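Local coordinates for dATP pyrophosphohydrolase (Escherichia coli, PDB 2O1C), which hydrolyses dihydroneopterin triphosphate to the monophosphate and pyrophosphate in folate biosynthesis, and also acts on nucleoside triphosphates, with a preference for dATP, at residues V5-V10 and T40-E45. Sequence-based numbering, arbitrary orientation.
Sequences VYKRPV and TGSVEE. With PPV (pyrophosphate), chain G; SO4 (sulfate ion), chain E.
At the start of the Nudix box, where strand 36-42 runs out into a loop, Ser42 meets Arg8 beside the bound pyrophosphate. Ser42 OG accepts the backbone N-H of Arg8 (N to OG 3.0 Å, bent to 139°) and donates to pyrophosphate O21, while its own backbone N reaches O31 at 2.6 Å. One residue on, Val43 N gives a nearly straight bond to Val10 O (2.9 Å, 169°), and Val10 CG1 packs against Val43 CB. Lys7 lies along the ligand: with CG anti to the carbonyl carbon (chi1 -65°) and the chain extended beyond it, CG, CD and CE pass O11, and NZ ends a very short 2.5 Å from O22 of the second phosphate, with a weak bond to a sulfate. Thr40 OG1 holds O32 of that same phosphate at 2.7 Å, and Arg29 also bonds the ligand. A methionine in place of Lys7 would probably leave O22 without this cationic donor and weaken the grip on the second phosphate. Pyrophosphate is a product of the reaction, so the pose is consistent with Lys7 and Thr40 binding substrate; Ser42 ties that pocket directly to the backbone of the N-terminal loop.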
loop_
_atom_site.group_PDB
_atom_site.type_symbol
_atom_site.label_atom_id
_atom_site.label_comp_id
_atom_site.label_asym_id
_atom_site.label_seq_id
_atom_site.Cartn_x
_atom_site.Cartn_y
_atom_site.Cartn_z
ATOM N N VAL A 5 -19.576 1.818 2.823
ATOM C CA VAL A 5 -19.749 0.601 2.046
ATOM C C VAL A 5 -18.602 -0.348 2.345
ATOM O O VAL A 5 -17.536 0.081 2.796
ATOM C CB VAL A 5 -19.865 0.902 0.533
ATOM C CG1 VAL A 5 -21.153 1.684 0.260
ATOM C CG2 VAL A 5 -18.640 1.667 0.027
ATOM N N TYR A 6 -18.836 -1.638 2.127
ATOM C CA TYR A 6 -17.821 -2.648 2.376
ATOM C C TYR A 6 -16.598 -2.410 1.501
ATOM O O TYR A 6 -16.715 -1.943 0.357
ATOM C CB TYR A 6 -18.378 -4.050 2.116
ATOM C CG TYR A 6 -19.448 -4.505 3.090
ATOM C CD1 TYR A 6 -19.203 -4.545 4.465
ATOM C CD2 TYR A 6 -20.705 -4.913 2.637
ATOM C CE1 TYR A 6 -20.179 -4.973 5.360
ATOM C CE2 TYR A 6 -21.691 -5.338 3.531
ATOM C CZ TYR A 6 -21.414 -5.367 4.888
ATOM O OH TYR A 6 -22.376 -5.794 5.778
ATOM N N LYS A 7 -15.435 -2.716 2.060
ATOM C CA LYS A 7 -14.207 -2.799 1.283
ATOM C C LYS A 7 -14.338 -3.980 0.338
ATOM O O LYS A 7 -14.993 -4.976 0.645
ATOM C CB LYS A 7 -12.997 -3.004 2.191
ATOM C CG LYS A 7 -12.690 -1.846 3.121
ATOM C CD LYS A 7 -11.428 -2.117 3.938
ATOM C CE LYS A 7 -11.148 -0.944 4.875
ATOM N NZ LYS A 7 -9.850 -1.098 5.574
ATOM N N ARG A 8 -13.712 -3.864 -0.821
ATOM C CA ARG A 8 -13.729 -4.941 -1.801
ATOM C C ARG A 8 -12.503 -5.821 -1.567
ATOM O O ARG A 8 -11.404 -5.303 -1.322
ATOM C CB ARG A 8 -13.771 -4.369 -3.220
ATOM C CG ARG A 8 -14.858 -3.306 -3.382
ATOM C CD ARG A 8 -15.596 -3.396 -4.706
ATOM N NE ARG A 8 -16.945 -3.945 -4.542
ATOM C CZ ARG A 8 -17.394 -5.047 -5.133
ATOM N NH1 ARG A 8 -16.614 -5.738 -5.948
ATOM N NH2 ARG A 8 -18.636 -5.458 -4.916
ATOM N N PRO A 9 -12.687 -7.156 -1.607
ATOM C CA PRO A 9 -11.590 -8.107 -1.413
ATOM C C PRO A 9 -10.694 -8.310 -2.656
ATOM O O PRO A 9 -10.114 -9.380 -2.847
ATOM C CB PRO A 9 -12.317 -9.398 -1.041
ATOM C CG PRO A 9 -13.597 -9.314 -1.802
ATOM C CD PRO A 9 -13.974 -7.851 -1.830
ATOM N N VAL A 10 -10.622 -7.278 -3.486
ATOM C CA VAL A 10 -9.683 -7.183 -4.591
ATOM C C VAL A 10 -8.984 -5.845 -4.360
ATOM O O VAL A 10 -9.640 -4.810 -4.303
ATOM C CB VAL A 10 -10.418 -7.181 -5.944
ATOM C CG1 VAL A 10 -9.449 -6.873 -7.081
ATOM C CG2 VAL A 10 -11.123 -8.516 -6.186
ATOM N N THR A 40 -2.075 0.802 0.517
ATOM C CA THR A 40 -3.007 -0.230 0.057
ATOM C C THR A 40 -4.411 0.333 -0.164
ATOM O O THR A 40 -4.774 1.383 0.379
ATOM C CB THR A 40 -3.133 -1.407 1.062
ATOM O OG1 THR A 40 -3.602 -0.924 2.333
ATOM C CG2 THR A 40 -1.828 -2.142 1.241
ATOM N N GLY A 41 -5.212 -0.381 -0.950
ATOM C CA GLY A 41 -6.629 -0.040 -1.051
ATOM C C GLY A 41 -7.396 -0.950 -1.990
ATOM O O GLY A 41 -6.801 -1.712 -2.742
ATOM N N SER A 42 -8.720 -0.853 -1.935
ATOM C CA SER A 42 -9.621 -1.628 -2.808
ATOM C C SER A 42 -9.618 -1.137 -4.245
ATOM O O SER A 42 -9.540 0.070 -4.490
ATOM C CB SER A 42 -11.057 -1.540 -2.282
ATOM O OG SER A 42 -11.203 -2.278 -1.082
ATOM N N VAL A 43 -9.717 -2.081 -5.186
ATOM C CA VAL A 43 -10.025 -1.761 -6.580
ATOM C C VAL A 43 -11.545 -1.647 -6.663
ATOM O O VAL A 43 -12.264 -2.648 -6.510
ATOM C CB VAL A 43 -9.515 -2.837 -7.560
ATOM C CG1 VAL A 43 -9.847 -2.457 -9.009
ATOM C CG2 VAL A 43 -8.023 -3.070 -7.399
ATOM N N GLU A 44 -12.036 -0.432 -6.883
ATOM C CA GLU A 44 -13.468 -0.180 -6.860
ATOM C C GLU A 44 -14.102 -0.540 -8.205
ATOM O O GLU A 44 -13.427 -0.572 -9.238
ATOM C CB GLU A 44 -13.774 1.279 -6.488
ATOM C CG GLU A 44 -13.255 1.719 -5.103
ATOM C CD GLU A 44 -14.073 1.160 -3.938
ATOM O OE1 GLU A 44 -15.281 0.877 -4.118
ATOM O OE2 GLU A 44 -13.513 1.015 -2.825
ATOM N N GLU A 45 -15.400 -0.820 -8.181
ATOM C CA GLU A 45 -16.155 -1.041 -9.407
ATOM C C GLU A 45 -15.887 0.086 -10.393
ATOM O O GLU A 45 -15.945 1.258 -10.032
ATOM C CB GLU A 45 -17.654 -1.102 -9.097
ATOM C CG GLU A 45 -18.513 -1.562 -10.258
ATOM C CD GLU A 45 -18.672 -3.066 -10.315
ATOM O OE1 GLU A 45 -18.106 -3.751 -9.429
ATOM O OE2 GLU A 45 -19.367 -3.563 -11.233
HETATM O O11 PPV G . -10.899 0.515 1.968
HETATM P P1 PPV G . -9.746 -0.092 1.208
HETATM O O21 PPV G . -9.854 -1.577 0.955
HETATM O O31 PPV G . -9.448 0.744 -0.013
HETATM O OPP PPV G . -8.467 0.104 2.212
HETATM P P2 PPV G . -7.391 -0.974 2.802
HETATM O O12 PPV G . -7.287 -2.122 1.830
HETATM O O22 PPV G . -7.861 -1.386 4.164
HETATM O O32 PPV G . -6.135 -0.150 2.900
HETATM S S SO4 E . -11.787 2.759 7.076
HETATM O O1 SO4 E . -11.301 3.673 8.106
HETATM O O2 SO4 E . -10.903 1.599 7.015
HETATM O O3 SO4 E . -13.136 2.321 7.420
HETATM O O4 SO4 E . -11.813 3.442 5.785
HETATM O O HOH W 1 -14.481 -0.586 -1.236
#